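Local coordinates for tail spike protein gp49 (Pseudomonas phage LKA1, PDB 4RU4) that probably cleaves the O-specific polysaccharide of Pseudomonas as the lyase of the phage tailspike during entry into the host cell, at residues I496-A501 / Y538-A543. Numbering follows the deposited sequence.
Sequences ITLASA and YIYPKA
Leu498 sits between Tyr538 and Tyr540 at the C-terminal end of the parallel beta-helix of this pectin lyase-like tailspike. Strand 497-501 is an edge strand, within its own chain, of a parallel sheet. On one side its backbone pairs with residues of strand 468-474. On the other it meets 538-543, a loop from the region related to Ig-like tailspike domains, running in nearly the same direction. The pairing is a single parallel bridge, Thr497 with Ile539. Ile539 N donates to Ile496 O at 2.9 Å, and Leu498 N donates to Ile539 O at 3.0 Å. Both N-H groups point almost straight at their acceptors, at 171° and 173°. The chain turns a corner at Leu498, and the pairing goes no further.

The Leu498 side chain can be followed outward. CB lies against the carbonyl oxygen of Ile539. CG is anti to the carbonyl carbon (chi1 -69°) and packs on Tyr538 CB at 3.8 Å. Both methyls lie near Tyr538 CB, and CD1 also reaches Tyr540 CD1 at 3.6 Å. The Leu498 and Tyr540 side chains extend alongside each other in the same direction. Tyr540 OH is hydrogen-bonded to Pro513 O, and Tyr538 OH to the terminal carboxylate (OXT) of Val602 of the second subunit, which ties this packing to the trimer.

Ile496 runs alongside Tyr538, with CG1 and CD1 both against ring atom CD1. Thr497 OG1 touches Ile539 CD1 at 3.7 Å. Farther along, Pro541 CG approaches Ala499 CB at 4.0 Å. A water donates to Pro541 O at 2.8 Å and, weakly, to Ala501 O.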
ATOM      1  N   ILE B 496      15.197  29.388   2.229  1.00  6.67           N
ATOM      2  CA  ILE B 496      13.753  29.238   2.505  1.00  7.61           C
ATOM      3  C   ILE B 496      13.370  29.587   3.955  1.00  9.36           C
ATOM      4  O   ILE B 496      14.217  29.654   4.838  1.00 12.55           O
ATOM      5  CB  ILE B 496      13.197  27.838   2.044  1.00 12.82           C
ATOM      6  CG1 ILE B 496      13.714  26.652   2.885  1.00 12.86           C
ATOM      7  CG2 ILE B 496      13.542  27.616   0.549  1.00 13.36           C
ATOM      8  CD1 ILE B 496      13.070  26.425   4.289  1.00  7.69           C
ATOM      9  N   THR B 497      12.089  29.836   4.171  1.00  8.93           N
ATOM     10  CA  THR B 497      11.538  30.051   5.502  1.00 11.00           C
ATOM     11  C   THR B 497      10.820  28.767   5.921  1.00 10.65           C
ATOM     12  O   THR B 497       9.985  28.259   5.189  1.00 11.08           O
ATOM     13  CB  THR B 497      10.539  31.214   5.468  1.00 11.53           C
ATOM     14  OG1 THR B 497      11.251  32.424   5.128  1.00 12.90           O
ATOM     15  CG2 THR B 497       9.827  31.367   6.816  1.00 11.91           C
ATOM     16  N   LEU B 498      11.122  28.249   7.099  1.00  8.92           N
ATOM     17  CA  LEU B 498      10.510  26.993   7.520  1.00  8.03           C
ATOM     18  C   LEU B 498       9.016  27.142   7.766  1.00  9.24           C
ATOM     19  O   LEU B 498       8.214  26.315   7.326  1.00  9.10           O
ATOM     20  CB  LEU B 498      11.202  26.463   8.792  1.00  8.80           C
ATOM     21  CG  LEU B 498      12.628  25.988   8.574  1.00  9.12           C
ATOM     22  CD1 LEU B 498      13.364  25.950   9.895  1.00 13.07           C
ATOM     23  CD2 LEU B 498      12.576  24.611   7.908  1.00  6.04           C
ATOM     24  N   ALA B 499       8.629  28.175   8.496  1.00  8.53           N
ATOM     25  CA  ALA B 499       7.228  28.348   8.784  1.00  8.49           C
ATOM     26  C   ALA B 499       6.890  29.795   9.087  1.00 13.71           C
ATOM     27  O   ALA B 499       7.361  30.355  10.069  1.00 16.72           O
ATOM     28  CB  ALA B 499       6.821  27.439   9.963  1.00  9.66           C
ATOM     29  N   SER B 500       6.110  30.419   8.214  0.55 10.13           N
ATOM     30  CA  SER B 500       5.480  31.671   8.576  0.55 13.50           C
ATOM     31  C   SER B 500       4.293  31.286   9.433  0.55 14.33           C
ATOM     32  O   SER B 500       3.467  30.469   9.028  0.55 11.90           O
ATOM     33  CB  SER B 500       5.030  32.444   7.333  0.55 13.07           C
ATOM     34  OG  SER B 500       6.157  32.972   6.667  0.55 13.46           O
ATOM     35  N   ALA B 501       4.224  31.846  10.633  1.00 14.98           N
ATOM     36  CA  ALA B 501       3.171  31.460  11.571  1.00 14.22           C
ATOM     37  C   ALA B 501       2.583  32.678  12.257  1.00 16.16           C
ATOM     38  O   ALA B 501       3.320  33.433  12.908  1.00 16.22           O
ATOM     39  CB  ALA B 501       3.708  30.496  12.623  1.00 11.47           C
ATOM     40  N   TYR B 538      18.159  27.960   6.643  1.00 10.69           N
ATOM     41  CA  TYR B 538      16.716  28.185   6.699  1.00 10.57           C
ATOM     42  C   TYR B 538      16.387  29.250   7.749  1.00  9.67           C
ATOM     43  O   TYR B 538      17.039  29.337   8.782  1.00  8.24           O
ATOM     44  CB  TYR B 538      15.966  26.886   7.066  1.00  6.59           C
ATOM     45  CG  TYR B 538      16.437  25.691   6.262  1.00  9.82           C
ATOM     46  CD1 TYR B 538      16.675  25.806   4.892  1.00 14.51           C
ATOM     47  CD2 TYR B 538      16.670  24.466   6.865  1.00 13.43           C
ATOM     48  CE1 TYR B 538      17.140  24.722   4.148  1.00 16.17           C
ATOM     49  CE2 TYR B 538      17.134  23.358   6.120  1.00 13.07           C
ATOM     50  CZ  TYR B 538      17.366  23.508   4.772  1.00 15.30           C
ATOM     51  OH  TYR B 538      17.823  22.447   4.030  1.00 16.98           O
ATOM     52  N   ILE B 539      15.339  30.026   7.500  1.00  9.37           N
ATOM     53  CA  ILE B 539      14.873  30.984   8.482  1.00  9.74           C
ATOM     54  C   ILE B 539      13.846  30.321   9.419  1.00 12.22           C
ATOM     55  O   ILE B 539      12.854  29.751   8.962  1.00 10.52           O
ATOM     56  CB  ILE B 539      14.236  32.203   7.782  1.00 12.49           C
ATOM     57  CG1 ILE B 539      15.271  32.896   6.887  1.00 13.38           C
ATOM     58  CG2 ILE B 539      13.652  33.166   8.819  1.00 11.93           C
ATOM     59  CD1 ILE B 539      14.664  33.742   5.806  1.00 17.12           C
ATOM     60  N   TYR B 540      14.087  30.409  10.726  1.00 10.76           N
ATOM     61  CA  TYR B 540      13.199  29.833  11.738  1.00  9.78           C
ATOM     62  C   TYR B 540      12.006  30.756  12.047  1.00 10.67           C
ATOM     63  O   TYR B 540      12.054  31.951  11.752  1.00  9.00           O
ATOM     64  CB  TYR B 540      13.991  29.539  13.031  1.00  7.09           C
ATOM     65  CG  TYR B 540      15.002  28.425  12.884  1.00  6.48           C
ATOM     66  CD1 TYR B 540      14.621  27.089  13.055  1.00  5.78           C
ATOM     67  CD2 TYR B 540      16.344  28.706  12.568  1.00  7.02           C
ATOM     68  CE1 TYR B 540      15.534  26.058  12.910  1.00  7.76           C
ATOM     69  CE2 TYR B 540      17.280  27.678  12.405  1.00  8.97           C
ATOM     70  CZ  TYR B 540      16.867  26.346  12.603  1.00  9.54           C
ATOM     71  OH  TYR B 540      17.778  25.315  12.459  1.00  7.01           O
ATOM     72  N   PRO B 541      10.918  30.202  12.628  1.00 10.80           N
ATOM     73  CA  PRO B 541       9.781  31.067  12.985  1.00 11.26           C
ATOM     74  C   PRO B 541      10.094  32.044  14.108  1.00 14.31           C
ATOM     75  O   PRO B 541       9.406  33.050  14.228  1.00 16.01           O
ATOM     76  CB  PRO B 541       8.686  30.083  13.441  1.00 12.86           C
ATOM     77  CG  PRO B 541       9.147  28.711  13.003  1.00 15.29           C
ATOM     78  CD  PRO B 541      10.656  28.777  12.894  1.00 11.84           C
ATOM     79  N   LYS B 542      11.111  31.754  14.917  1.00 12.80           N
ATOM     80  CA  LYS B 542      11.532  32.641  16.006  1.00  9.92           C
ATOM     81  C   LYS B 542      12.982  32.268  16.309  1.00  8.57           C
ATOM     82  O   LYS B 542      13.488  31.323  15.718  1.00  7.89           O
ATOM     83  CB  LYS B 542      10.657  32.420  17.249  1.00 12.89           C
ATOM     84  CG  LYS B 542      10.652  30.963  17.752  1.00 15.09           C
ATOM     85  CD  LYS B 542       9.534  30.756  18.786  1.00 17.26           C
ATOM     86  CE  LYS B 542       9.652  29.402  19.453  1.00 17.69           C
ATOM     87  NZ  LYS B 542       8.650  29.267  20.566  1.00 15.95           N
ATOM     88  N   ALA B 543      13.654  32.999  17.199  1.00  7.12           N
ATOM     89  CA  ALA B 543      15.051  32.672  17.520  1.00 10.61           C
ATOM     90  C   ALA B 543      15.148  31.224  17.976  1.00 10.63           C
ATOM     91  O   ALA B 543      14.406  30.776  18.840  1.00 11.51           O
ATOM     92  CB  ALA B 543      15.591  33.580  18.577  1.00 11.68           C
TER
HETATM   93  O   HOH W   1       6.572  33.092  14.116  1.00 17.90           O